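PDB 6FBM: gram-negative insecticidal protein from Chromobacterium piscinae, which acts as an insecticidal toxin of the membrane attack complex/perforin (MACPF) family and probably acts by forming pores in target-cell membranes. Local coordinates for residues C406-P411 with L418-M423; D152-N157 with A285-P290; F73-S78 with T201-Y206; P312-V317 with D376-G381. All coordinates share one frame; numbering follows the deposited sequence.

Contact 1: residues C406-P411 with L418-M423; sequences CWRAIP and LGDVMM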
loop_
_atom_site.group_PDB
_atom_site.type_symbol
_atom_site.label_atom_id
_atom_site.label_comp_id
_atom_site.label_asym_id
_atom_site.label_seq_id
_atom_site.Cartn_x
_atom_site.Cartn_y
_atom_site.Cartn_z
ATOM N N CYS A 406 -59.683 -54.071 -17.258
ATOM C CA CYS A 406 -59.303 -53.396 -16.030
ATOM C C CYS A 406 -57.809 -53.126 -16.129
ATOM O O CYS A 406 -57.030 -54.060 -16.342
ATOM C CB CYS A 406 -59.579 -54.289 -14.849
ATOM S SG CYS A 406 -59.137 -53.531 -13.297
ATOM N N TRP A 407 -57.412 -51.857 -15.989
ATOM C CA TRP A 407 -55.999 -51.495 -16.068
ATOM C C TRP A 407 -55.457 -50.990 -14.735
ATOM O O TRP A 407 -56.201 -50.406 -13.946
ATOM C CB TRP A 407 -55.771 -50.441 -17.119
ATOM C CG TRP A 407 -56.014 -50.871 -18.506
ATOM C CD1 TRP A 407 -57.219 -50.915 -19.148
ATOM C CD2 TRP A 407 -55.037 -51.267 -19.465
ATOM N NE1 TRP A 407 -57.058 -51.330 -20.436
ATOM C CE2 TRP A 407 -55.720 -51.560 -20.656
ATOM C CE3 TRP A 407 -53.643 -51.411 -19.431
ATOM C CZ2 TRP A 407 -55.057 -51.986 -21.813
ATOM C CZ3 TRP A 407 -52.988 -51.838 -20.583
ATOM C CH2 TRP A 407 -53.698 -52.123 -21.748
ATOM N N ARG A 408 -54.157 -51.228 -14.511
ATOM C CA ARG A 408 -53.429 -50.720 -13.349
ATOM C C ARG A 408 -52.378 -49.787 -13.795
ATOM O O ARG A 408 -51.650 -50.078 -14.768
ATOM C CB ARG A 408 -52.595 -51.787 -12.688
ATOM C CG ARG A 408 -53.277 -52.510 -11.596
ATOM C CD ARG A 408 -52.566 -52.427 -10.277
ATOM N NE ARG A 408 -52.638 -53.755 -9.691
ATOM C CZ ARG A 408 -53.730 -54.345 -9.197
ATOM N NH1 ARG A 408 -53.594 -55.567 -8.720
ATOM N NH2 ARG A 408 -54.925 -53.747 -9.126
ATOM N N ALA A 409 -52.216 -48.710 -13.046
ATOM C CA ALA A 409 -51.064 -47.879 -13.246
ATOM C C ALA A 409 -49.842 -48.668 -12.782
ATOM O O ALA A 409 -49.855 -49.306 -11.729
ATOM C CB ALA A 409 -51.209 -46.585 -12.468
ATOM N N ILE A 410 -48.819 -48.680 -13.616
ATOM C CA ILE A 410 -47.511 -49.136 -13.214
ATOM C C ILE A 410 -46.826 -47.905 -12.621
ATOM O O ILE A 410 -46.547 -46.948 -13.354
ATOM C CB ILE A 410 -46.683 -49.705 -14.388
ATOM C CG1 ILE A 410 -47.426 -50.832 -15.091
ATOM C CG2 ILE A 410 -45.352 -50.241 -13.867
ATOM C CD1 ILE A 410 -46.854 -51.182 -16.451
ATOM N N PRO A 411 -46.581 -47.909 -11.303
ATOM C CA PRO A 411 -45.960 -46.721 -10.720
ATOM C C PRO A 411 -44.465 -46.673 -10.976
ATOM O O PRO A 411 -43.810 -47.735 -11.059
ATOM C CB PRO A 411 -46.213 -46.878 -9.218
ATOM C CG PRO A 411 -46.975 -48.162 -9.043
ATOM C CD PRO A 411 -46.792 -48.957 -10.295
ATOM N N LEU A 418 -53.453 -45.729 -6.400
ATOM C CA LEU A 418 -54.539 -45.777 -5.427
ATOM C C LEU A 418 -55.825 -46.398 -5.968
ATOM O O LEU A 418 -56.682 -46.822 -5.188
ATOM C CB LEU A 418 -54.837 -44.387 -4.907
ATOM C CG LEU A 418 -53.645 -43.597 -4.350
ATOM C CD1 LEU A 418 -54.147 -42.356 -3.612
ATOM C CD2 LEU A 418 -52.787 -44.456 -3.410
ATOM N N GLY A 419 -55.944 -46.491 -7.297
ATOM C CA GLY A 419 -57.095 -47.112 -7.908
ATOM C C GLY A 419 -56.892 -47.508 -9.344
ATOM O O GLY A 419 -56.145 -46.865 -10.068
ATOM N N ASP A 420 -57.599 -48.560 -9.758
ATOM C CA ASP A 420 -57.551 -49.005 -11.142
ATOM C C ASP A 420 -58.521 -48.224 -11.999
ATOM O O ASP A 420 -59.341 -47.479 -11.503
ATOM C CB ASP A 420 -57.818 -50.505 -11.229
ATOM C CG ASP A 420 -56.722 -51.331 -10.588
ATOM O OD1 ASP A 420 -55.576 -50.863 -10.494
ATOM O OD2 ASP A 420 -57.005 -52.462 -10.169
ATOM N N VAL A 421 -58.390 -48.434 -13.295
ATOM C CA VAL A 421 -59.180 -47.770 -14.311
ATOM C C VAL A 421 -59.744 -48.821 -15.243
ATOM O O VAL A 421 -58.995 -49.632 -15.800
ATOM C CB VAL A 421 -58.289 -46.833 -15.131
ATOM C CG1 VAL A 421 -59.064 -46.234 -16.283
ATOM C CG2 VAL A 421 -57.695 -45.754 -14.229
ATOM N N MET A 422 -61.055 -48.818 -15.404
ATOM C CA MET A 422 -61.713 -49.705 -16.345
ATOM C C MET A 422 -61.805 -48.994 -17.668
ATOM O O MET A 422 -62.042 -47.797 -17.711
ATOM C CB MET A 422 -63.126 -50.042 -15.889
ATOM C CG MET A 422 -63.200 -50.753 -14.565
ATOM S SD MET A 422 -62.338 -52.311 -14.503
ATOM C CE MET A 422 -63.175 -53.261 -15.747
ATOM N N MET A 423 -61.637 -49.767 -18.732
ATOM C CA MET A 423 -61.849 -49.330 -20.099
ATOM C C MET A 423 -62.921 -50.254 -20.661
ATOM O O MET A 423 -62.680 -51.450 -20.826
ATOM C CB MET A 423 -60.550 -49.431 -20.909
ATOM C CG MET A 423 -59.431 -48.516 -20.414
ATOM S SD MET A 423 -59.784 -46.751 -20.515
ATOM C CE MET A 423 -59.645 -46.440 -22.275
HETATM O O HOH W 1 -54.220 -48.630 -10.693
#

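Contact 2: residues D152-N157 with A285-P290; sequences DLNNPN and ALADKP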
loop_
_atom_site.group_PDB
_atom_site.type_symbol
_atom_site.label_atom_id
_atom_site.label_comp_id
_atom_site.label_asym_id
_atom_site.label_seq_id
_atom_site.Cartn_x
_atom_site.Cartn_y
_atom_site.Cartn_z
ATOM N N ASP A 152 -17.740 -16.173 40.283
ATOM C CA ASP A 152 -19.084 -16.593 39.861
ATOM C C ASP A 152 -19.218 -18.100 39.779
ATOM O O ASP A 152 -20.179 -18.667 40.310
ATOM C CB ASP A 152 -19.475 -15.969 38.507
ATOM C CG ASP A 152 -19.730 -14.484 38.600
ATOM O OD1 ASP A 152 -19.965 -14.012 39.719
ATOM O OD2 ASP A 152 -19.698 -13.783 37.568
ATOM N N LEU A 153 -18.248 -18.736 39.130
ATOM C CA LEU A 153 -18.229 -20.189 38.958
ATOM C C LEU A 153 -18.345 -20.918 40.290
ATOM O O LEU A 153 -19.110 -21.862 40.401
ATOM C CB LEU A 153 -16.950 -20.610 38.236
ATOM C CG LEU A 153 -16.670 -22.093 38.048
ATOM C CD1 LEU A 153 -17.696 -22.739 37.126
ATOM C CD2 LEU A 153 -15.273 -22.265 37.484
ATOM N N ASN A 154 -17.595 -20.460 41.290
ATOM C CA ASN A 154 -17.502 -21.143 42.583
ATOM C C ASN A 154 -18.481 -20.628 43.681
ATOM O O ASN A 154 -18.637 -21.286 44.707
ATOM C CB ASN A 154 -16.049 -21.103 43.081
ATOM C CG ASN A 154 -15.106 -21.940 42.222
ATOM O OD1 ASN A 154 -15.198 -23.169 42.196
ATOM N ND2 ASN A 154 -14.183 -21.277 41.530
ATOM N N ASN A 155 -19.116 -19.472 43.466
ATOM C CA ASN A 155 -20.133 -18.934 44.387
ATOM C C ASN A 155 -21.366 -19.842 44.358
ATOM O O ASN A 155 -21.973 -19.974 43.310
ATOM C CB ASN A 155 -20.519 -17.506 43.966
ATOM C CG ASN A 155 -21.612 -16.880 44.828
ATOM O OD1 ASN A 155 -22.210 -17.514 45.691
ATOM N ND2 ASN A 155 -21.879 -15.616 44.569
ATOM N N PRO A 156 -21.749 -20.458 45.506
ATOM C CA PRO A 156 -22.925 -21.349 45.473
ATOM C C PRO A 156 -24.278 -20.621 45.310
ATOM O O PRO A 156 -25.273 -21.245 44.933
ATOM C CB PRO A 156 -22.858 -22.090 46.825
ATOM C CG PRO A 156 -21.521 -21.768 47.410
ATOM C CD PRO A 156 -21.144 -20.430 46.851
ATOM N N ASN A 157 -24.289 -19.320 45.571
ATOM C CA ASN A 157 -25.481 -18.500 45.389
ATOM C C ASN A 157 -25.628 -17.925 43.990
ATOM O O ASN A 157 -26.597 -17.242 43.725
ATOM C CB ASN A 157 -25.486 -17.367 46.435
ATOM C CG ASN A 157 -25.539 -17.887 47.862
ATOM O OD1 ASN A 157 -26.191 -18.897 48.139
ATOM N ND2 ASN A 157 -24.849 -17.201 48.772
ATOM N N ALA A 285 -16.776 -28.649 34.992
ATOM C CA ALA A 285 -15.517 -29.336 35.339
ATOM C C ALA A 285 -14.442 -28.419 35.962
ATOM O O ALA A 285 -13.519 -28.907 36.613
ATOM C CB ALA A 285 -14.949 -30.058 34.118
ATOM N N LEU A 286 -14.561 -27.104 35.761
ATOM C CA LEU A 286 -13.636 -26.124 36.336
ATOM C C LEU A 286 -13.935 -25.708 37.771
ATOM O O LEU A 286 -13.112 -25.039 38.417
ATOM C CB LEU A 286 -13.624 -24.868 35.462
ATOM C CG LEU A 286 -13.226 -25.077 34.003
ATOM C CD1 LEU A 286 -13.564 -23.824 33.197
ATOM C CD2 LEU A 286 -11.747 -25.416 33.930
ATOM N N ALA A 287 -15.125 -26.041 38.266
ATOM C CA ALA A 287 -15.518 -25.647 39.616
ATOM C C ALA A 287 -14.680 -26.409 40.649
ATOM O O ALA A 287 -14.332 -27.576 40.423
ATOM C CB ALA A 287 -16.998 -25.912 39.822
ATOM N N ASP A 288 -14.328 -25.740 41.752
ATOM C CA ASP A 288 -13.497 -26.345 42.821
ATOM C C ASP A 288 -14.172 -27.546 43.491
ATOM O O ASP A 288 -13.563 -28.611 43.598
ATOM C CB ASP A 288 -13.127 -25.312 43.901
ATOM C CG ASP A 288 -12.122 -24.281 43.428
ATOM O OD1 ASP A 288 -11.296 -24.562 42.544
ATOM O OD2 ASP A 288 -12.137 -23.174 43.973
ATOM N N LYS A 289 -15.430 -27.374 43.898
ATOM C CA LYS A 289 -16.135 -28.390 44.686
ATOM C C LYS A 289 -16.938 -29.352 43.799
ATOM O O LYS A 289 -17.664 -28.904 42.932
ATOM C CB LYS A 289 -17.065 -27.710 45.696
ATOM C CG LYS A 289 -16.401 -26.642 46.539
ATOM C CD LYS A 289 -17.119 -26.344 47.847
ATOM C CE LYS A 289 -16.610 -24.992 48.359
ATOM N NZ LYS A 289 -16.636 -24.789 49.840
ATOM N N PRO A 290 -16.827 -30.672 44.025
ATOM C CA PRO A 290 -17.687 -31.632 43.299
ATOM C C PRO A 290 -19.208 -31.364 43.360
ATOM O O PRO A 290 -19.916 -31.710 42.418
ATOM C CB PRO A 290 -17.364 -32.975 43.983
ATOM C CG PRO A 290 -15.965 -32.813 44.487
ATOM C CD PRO A 290 -15.804 -31.360 44.842
#

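Contact 3: residues F73-S78 with T201-Y206; sequences FKQDVS and TAEMSY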
loop_
_atom_site.group_PDB
_atom_site.type_symbol
_atom_site.label_atom_id
_atom_site.label_comp_id
_atom_site.label_asym_id
_atom_site.label_seq_id
_atom_site.Cartn_x
_atom_site.Cartn_y
_atom_site.Cartn_z
ATOM N N PHE A 73 -13.124 -33.692 5.010
ATOM C CA PHE A 73 -14.387 -33.663 4.304
ATOM C C PHE A 73 -15.434 -34.367 5.160
ATOM O O PHE A 73 -15.215 -35.464 5.625
ATOM C CB PHE A 73 -14.216 -34.366 2.976
ATOM C CG PHE A 73 -15.413 -34.282 2.109
ATOM C CD1 PHE A 73 -15.620 -33.168 1.305
ATOM C CD2 PHE A 73 -16.350 -35.328 2.094
ATOM C CE1 PHE A 73 -16.744 -33.088 0.500
ATOM C CE2 PHE A 73 -17.482 -35.258 1.293
ATOM C CZ PHE A 73 -17.682 -34.136 0.504
ATOM N N LYS A 74 -16.571 -33.729 5.376
ATOM C CA LYS A 74 -17.615 -34.277 6.254
ATOM C C LYS A 74 -18.971 -34.030 5.643
ATOM O O LYS A 74 -19.204 -32.965 5.091
ATOM C CB LYS A 74 -17.601 -33.602 7.611
ATOM C CG LYS A 74 -16.657 -34.241 8.618
ATOM C CD LYS A 74 -16.600 -33.500 9.950
ATOM C CE LYS A 74 -15.496 -32.440 10.136
ATOM N NZ LYS A 74 -14.563 -32.632 11.284
ATOM N N GLN A 75 -19.866 -35.005 5.766
ATOM C CA GLN A 75 -21.263 -34.838 5.365
ATOM C C GLN A 75 -22.210 -35.289 6.460
ATOM O O GLN A 75 -22.062 -36.367 7.020
ATOM C CB GLN A 75 -21.552 -35.629 4.107
ATOM C CG GLN A 75 -20.877 -35.058 2.861
ATOM C CD GLN A 75 -21.347 -35.759 1.618
ATOM O OE1 GLN A 75 -21.185 -36.973 1.493
ATOM N NE2 GLN A 75 -21.953 -35.008 0.699
ATOM N N ASP A 76 -23.188 -34.449 6.760
ATOM C CA ASP A 76 -24.339 -34.852 7.551
ATOM C C ASP A 76 -25.531 -34.750 6.648
ATOM O O ASP A 76 -25.832 -33.683 6.152
ATOM C CB ASP A 76 -24.515 -33.951 8.765
ATOM C CG ASP A 76 -23.299 -33.979 9.682
ATOM O OD1 ASP A 76 -22.803 -35.091 10.017
ATOM O OD2 ASP A 76 -22.842 -32.875 10.030
ATOM N N VAL A 77 -26.174 -35.889 6.418
ATOM C CA VAL A 77 -27.278 -36.016 5.479
ATOM C C VAL A 77 -28.423 -36.775 6.133
ATOM O O VAL A 77 -28.225 -37.796 6.795
ATOM C CB VAL A 77 -26.827 -36.754 4.208
ATOM C CG1 VAL A 77 -27.980 -36.942 3.245
ATOM C CG2 VAL A 77 -25.695 -35.989 3.540
ATOM N N SER A 78 -29.624 -36.261 5.958
ATOM C CA SER A 78 -30.794 -36.955 6.460
ATOM C C SER A 78 -32.089 -36.455 5.819
ATOM O O SER A 78 -32.240 -35.260 5.512
ATOM C CB SER A 78 -30.890 -36.819 7.987
ATOM O OG SER A 78 -31.920 -37.653 8.469
ATOM N N THR A 201 -24.018 -37.424 -4.710
ATOM C CA THR A 201 -24.370 -36.344 -5.654
ATOM C C THR A 201 -24.020 -34.965 -5.087
ATOM O O THR A 201 -23.533 -34.096 -5.813
ATOM C CB THR A 201 -25.857 -36.404 -6.018
ATOM O OG1 THR A 201 -26.184 -37.748 -6.390
ATOM C CG2 THR A 201 -26.174 -35.481 -7.184
ATOM N N ALA A 202 -24.258 -34.784 -3.798
ATOM C CA ALA A 202 -23.941 -33.531 -3.137
ATOM C C ALA A 202 -22.451 -33.300 -3.116
ATOM O O ALA A 202 -21.988 -32.214 -3.442
ATOM C CB ALA A 202 -24.503 -33.528 -1.721
ATOM N N GLU A 203 -21.715 -34.346 -2.742
ATOM C CA GLU A 203 -20.248 -34.362 -2.780
ATOM C C GLU A 203 -19.721 -33.967 -4.158
ATOM O O GLU A 203 -18.896 -33.075 -4.275
ATOM C CB GLU A 203 -19.721 -35.757 -2.369
ATOM C CG GLU A 203 -18.241 -36.059 -2.626
ATOM C CD GLU A 203 -17.806 -37.450 -2.199
ATOM O OE1 GLU A 203 -18.669 -38.318 -1.979
ATOM O OE2 GLU A 203 -16.579 -37.680 -2.071
ATOM N N MET A 204 -20.214 -34.617 -5.200
ATOM C CA MET A 204 -19.762 -34.333 -6.566
ATOM C C MET A 204 -20.125 -32.936 -6.984
ATOM O O MET A 204 -19.336 -32.268 -7.647
ATOM C CB MET A 204 -20.319 -35.378 -7.555
ATOM C CG MET A 204 -19.832 -36.816 -7.290
ATOM S SD MET A 204 -18.039 -36.960 -7.015
ATOM C CE MET A 204 -17.942 -38.347 -5.900
ATOM N N SER A 205 -21.314 -32.466 -6.627
ATOM C CA SER A 205 -21.712 -31.115 -7.001
ATOM C C SER A 205 -20.753 -30.116 -6.362
ATOM O O SER A 205 -20.224 -29.226 -7.053
ATOM C CB SER A 205 -23.144 -30.832 -6.601
ATOM O OG SER A 205 -23.524 -29.541 -7.030
ATOM N N TYR A 206 -20.489 -30.288 -5.062
ATOM C CA TYR A 206 -19.545 -29.421 -4.364
ATOM C C TYR A 206 -18.176 -29.500 -5.036
ATOM O O TYR A 206 -17.598 -28.483 -5.371
ATOM C CB TYR A 206 -19.427 -29.760 -2.858
ATOM C CG TYR A 206 -18.306 -28.998 -2.220
ATOM C CD1 TYR A 206 -18.444 -27.649 -1.907
ATOM C CD2 TYR A 206 -17.059 -29.615 -1.995
ATOM C CE1 TYR A 206 -17.382 -26.949 -1.361
ATOM C CE2 TYR A 206 -16.001 -28.910 -1.448
ATOM C CZ TYR A 206 -16.168 -27.592 -1.146
ATOM O OH TYR A 206 -15.120 -26.913 -0.623
#

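Contact 4: residues P312-V317 with D376-G381; sequences PKVDKV and DLFDLG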
loop_
_atom_site.group_PDB
_atom_site.type_symbol
_atom_site.label_atom_id
_atom_site.label_comp_id
_atom_site.label_asym_id
_atom_site.label_seq_id
_atom_site.Cartn_x
_atom_site.Cartn_y
_atom_site.Cartn_z
ATOM N N PRO A 312 -41.058 -27.481 13.747
ATOM C CA PRO A 312 -42.414 -27.783 13.294
ATOM C C PRO A 312 -42.432 -28.292 11.839
ATOM O O PRO A 312 -41.725 -27.740 10.990
ATOM C CB PRO A 312 -43.151 -26.441 13.440
ATOM C CG PRO A 312 -42.094 -25.391 13.528
ATOM C CD PRO A 312 -40.917 -26.074 14.176
ATOM N N LYS A 313 -43.225 -29.339 11.574
ATOM C CA LYS A 313 -43.271 -29.968 10.258
ATOM C C LYS A 313 -44.639 -29.830 9.606
ATOM O O LYS A 313 -45.664 -29.866 10.282
ATOM C CB LYS A 313 -42.919 -31.453 10.373
ATOM C CG LYS A 313 -41.575 -31.764 11.004
ATOM C CD LYS A 313 -40.417 -31.098 10.270
ATOM C CE LYS A 313 -40.325 -31.483 8.787
ATOM N NZ LYS A 313 -38.978 -31.263 8.219
ATOM N N VAL A 314 -44.631 -29.665 8.283
ATOM C CA VAL A 314 -45.819 -29.717 7.447
ATOM C C VAL A 314 -45.853 -31.143 6.916
ATOM O O VAL A 314 -45.207 -31.464 5.934
ATOM C CB VAL A 314 -45.718 -28.705 6.283
ATOM C CG1 VAL A 314 -46.839 -28.906 5.278
ATOM C CG2 VAL A 314 -45.750 -27.295 6.840
ATOM N N ASP A 315 -46.598 -32.004 7.604
ATOM C CA ASP A 315 -46.857 -33.377 7.162
ATOM C C ASP A 315 -47.974 -33.460 6.108
ATOM O O ASP A 315 -47.971 -34.379 5.277
ATOM C CB ASP A 315 -47.209 -34.245 8.373
ATOM C CG ASP A 315 -46.063 -34.389 9.344
ATOM O OD1 ASP A 315 -44.979 -34.831 8.936
ATOM O OD2 ASP A 315 -46.270 -34.086 10.524
ATOM N N LYS A 316 -48.902 -32.506 6.139
ATOM C CA LYS A 316 -50.038 -32.495 5.253
ATOM C C LYS A 316 -49.597 -31.867 3.934
ATOM O O LYS A 316 -49.659 -30.644 3.763
ATOM C CB LYS A 316 -51.201 -31.705 5.874
ATOM C CG LYS A 316 -51.651 -32.139 7.274
ATOM C CD LYS A 316 -52.729 -33.177 7.204
ATOM C CE LYS A 316 -52.993 -33.905 8.523
ATOM N NZ LYS A 316 -54.048 -33.225 9.331
ATOM N N VAL A 317 -49.154 -32.705 2.996
ATOM C CA VAL A 317 -48.557 -32.205 1.740
ATOM C C VAL A 317 -49.362 -32.419 0.490
ATOM O O VAL A 317 -48.979 -31.934 -0.582
ATOM C CB VAL A 317 -47.151 -32.789 1.524
ATOM C CG1 VAL A 317 -46.219 -32.272 2.602
ATOM C CG2 VAL A 317 -47.161 -34.335 1.481
ATOM N N ASP A 376 -50.082 -31.580 -5.490
ATOM C CA ASP A 376 -48.780 -31.491 -4.867
ATOM C C ASP A 376 -48.491 -30.017 -4.550
ATOM O O ASP A 376 -47.836 -29.327 -5.315
ATOM C CB ASP A 376 -47.730 -32.104 -5.809
ATOM C CG ASP A 376 -46.402 -32.407 -5.108
ATOM O OD1 ASP A 376 -46.171 -31.898 -3.982
ATOM O OD2 ASP A 376 -45.603 -33.177 -5.688
ATOM N N LEU A 377 -49.004 -29.551 -3.417
ATOM C CA LEU A 377 -49.042 -28.094 -3.100
ATOM C C LEU A 377 -47.649 -27.446 -3.053
ATOM O O LEU A 377 -47.416 -26.407 -3.682
ATOM C CB LEU A 377 -49.719 -27.848 -1.752
ATOM C CG LEU A 377 -49.928 -26.386 -1.335
ATOM C CD1 LEU A 377 -50.427 -25.469 -2.462
ATOM C CD2 LEU A 377 -50.909 -26.340 -0.147
ATOM N N PHE A 378 -46.744 -28.103 -2.324
ATOM C CA PHE A 378 -45.385 -27.616 -2.111
ATOM C C PHE A 378 -44.379 -28.123 -3.154
ATOM O O PHE A 378 -43.183 -27.912 -2.996
ATOM C CB PHE A 378 -44.946 -28.024 -0.705
ATOM C CG PHE A 378 -45.960 -27.682 0.346
ATOM C CD1 PHE A 378 -46.215 -26.363 0.660
ATOM C CD2 PHE A 378 -46.680 -28.663 0.967
ATOM C CE1 PHE A 378 -47.178 -26.019 1.586
ATOM C CE2 PHE A 378 -47.657 -28.349 1.903
ATOM C CZ PHE A 378 -47.897 -27.015 2.231
ATOM N N ASP A 379 -44.875 -28.788 -4.210
ATOM C CA ASP A 379 -44.081 -29.199 -5.357
ATOM C C ASP A 379 -42.925 -30.063 -4.887
ATOM O O ASP A 379 -41.759 -29.824 -5.213
ATOM C CB ASP A 379 -43.587 -27.959 -6.139
ATOM C CG ASP A 379 -42.861 -28.293 -7.421
ATOM O OD1 ASP A 379 -43.161 -29.336 -8.050
ATOM O OD2 ASP A 379 -41.966 -27.498 -7.788
ATOM N N LEU A 380 -43.252 -31.044 -4.054
ATOM C CA LEU A 380 -42.278 -31.955 -3.485
ATOM C C LEU A 380 -42.005 -33.187 -4.321
ATOM O O LEU A 380 -41.146 -33.962 -3.956
ATOM C CB LEU A 380 -42.776 -32.425 -2.124
ATOM C CG LEU A 380 -43.080 -31.357 -1.104
ATOM C CD1 LEU A 380 -43.685 -31.943 0.135
ATOM C CD2 LEU A 380 -41.820 -30.597 -0.781
ATOM N N GLY A 381 -42.741 -33.378 -5.414
ATOM C CA GLY A 381 -42.706 -34.618 -6.197
ATOM C C GLY A 381 -43.337 -35.819 -5.524
ATOM O O GLY A 381 -42.970 -36.960 -5.836
HETATM O O HOH W 2 -46.613 -30.728 -1.560
#

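Contact 1: residues C406-P411 with L418-M423
D420 OD2 takes R408 NH2 at 2.7 Å in a salt bridge and also the backbone N of G485. A weak second bond runs from R408 NH2 to D420 OD1, with the guanidinium and carboxylate planes only 26° apart. Arginine suits this place because its CG lies close to D420 OD1, and bends at chi2 and chi3 bring the end round to the acid. A water held 2.6 Å from D420 OD1 donates to that oxygen and, weakly, to G419 O, and accepts from A409 N, so it joins the two segments where direct pairing stops. Beside this site the strands pair antiparallel. W407 N donates to V421 O at 2.7 Å, and V421 N returns a bond to W407 O at 3.0 Å, nearly straight at 172°. On one face of the sheet the bent, flexible M422 chain brings SD to 3.4 Å from C406 CB. On the other face the indole of W407 brings CD1 to 3.5 Å from M423 CG. The buried acid is thus answered by a guanidinium, a water and a backbone N-H, which would be expected to favour its charged form in this C-terminal part, consistent with a beta-tripod-type region.

Contact 2: residues D152-N157 with A285-P290
The last turn of helix 147-154 lies against the loop that leads into helix 290-298, the backbones coming closest at N154 and A287, whose CA atoms are 5.7 Å apart. The polar part of the contact is carried by N154. Its OD1 accepts from D288 N at 2.8 Å, with an N-H...O angle of 175° and the donor in the plane of the amide. Asparagine is well suited to this place because its short side chain offers an acceptor and a donor together: while OD1 reaches across to the loop, ND2 turns back to R150 O in its own helix, and the two bonds fix the rotation of the amide. The D288 carboxylate lies over the face of this amide, the planes 15° apart, with D288 OD2 3.7 Å from N154 CG. L153 supplies the apolar part. Its chi1 of 175° puts CG anti to the backbone N, and its methyls reach the loop, where CD2 meets L286 CB at 3.7 Å and CD1 meets A287 CB at 4.2 Å. The small methyl of A287 lets the helix end approach closely. L163 and L296 also touch L153, extending this apolar patch to the neighbouring helices. Helix 290-298 ties both sides together, R292 NE donating to L153 O and R293 NE to A287 O. N155 OD1 accepts from N157 N in an Asx turn just after the helix. K289 stands at the N-cap position of helix 290-298. The contact is a helix C-terminus packed on the loop that leads from strand 280-282 into helix 290-298, within the helical periphery of the MACPF domain.

Contact 3: residues F73-S78 with T201-Y206
F73 CZ rests 3.7 Å from E203 CG, where strand 64-78 faces helix 198-209. E203 CB is 3.9 Å from the same F73 CZ, so the ring meets the methylene part of the glutamate. The ring and carboxylate planes are 31° apart and the two side chains cross obliquely. Phenylalanine suits this position because its flat ring fills much of the space beside the E203 chain, the axes of the two short segments lying 10.4 Å apart; CG is anti to the backbone N (chi1 -174°). The apolar pair is F73 with Y206, one helical turn along: F73 CE1 comes to 4.3 Å from Y206 CD2, and the tyrosine carbon lies near the plane of the phenylalanine ring at its edge.

The second group of contacts is made by Q75, two residues along the same face of the strand. Its chain, extended beyond CG, carries NE2 to 3.8 Å from A202 CB and 3.9 Å from E203 CB. The small alanine leaves room for the amide beside the helix.

Q75 NE2 donates to S199 O and is also bonded to T124 OG1, while E203 OE2 forms a salt bridge with K207 and Y206 OH is bonded to E126 on strand 120-134. These polar bonds all run to residues outside the two segments, the packing being left to carbon atoms or, in Q75, to NE2. Helix 198-209 lies between strands 179-187 and 232-239, where pore-forming relatives carry a helix cluster that unfolds into a membrane-spanning hairpin; if it does likewise, modest apolar contacts and a few polar bonds would have to be given up.

Contact 4: residues P312-V317 with D376-G381
F378, held in a type I beta turn from D376 to D379, points its ring at V314 so that the two side chains meet tip to tip, with V314 CG1 3.5 Å from F378 CE2. The turn follows strand 373-376, and the facing loop leads into strand 318-321, its neighbour in a mixed four-stranded sheet. A phenylalanine at this turn position can reach the other loop, where K316 O lies in the plane of the ring at its edge, 3.6 Å from F378 CE2. One face of the ring is covered by L377, its CG 4.0 Å above the centre. V317 crosses both F378 and L380 at about a right angle: its CG1 touches F378 CD2 at 4.0 Å and L380 CD1 at 3.6 Å. A branched valine, with CG1 anti to the carbonyl carbon (chi1 -66°), fits between the ring and the leucine. L523 and M519 of helix 516-524 touch F378 and L377 respectively. Aspartate is apt at the first turn position because its OD1 accepts from L380 N at 3.0 Å, met from above the carboxylate plane. Between the loops an ordered water donates to V317 O and D376 OD1 and accepts from F378 N, 2.7 Å away.

The four contacts are separate sites spread along an elongated chain, and none touches another. Contacts 2 and 3 both belong to the MACPF domain and their segments alternate along the sequence, yet their centres are 43 Å apart: contact 3 joins the central sheet to a helix, contact 2 lies at the helical periphery. Contact 4 lies between contact 3 and contact 1, its nearest atoms about 8 Å from contact 3 and about 11 Å from contact 1, and it pairs the loop before strand 318-321 with the turn after strand 373-376. Contacts 1 and 2 are on opposite sides of the chain's centre, their own centres 71 Å apart.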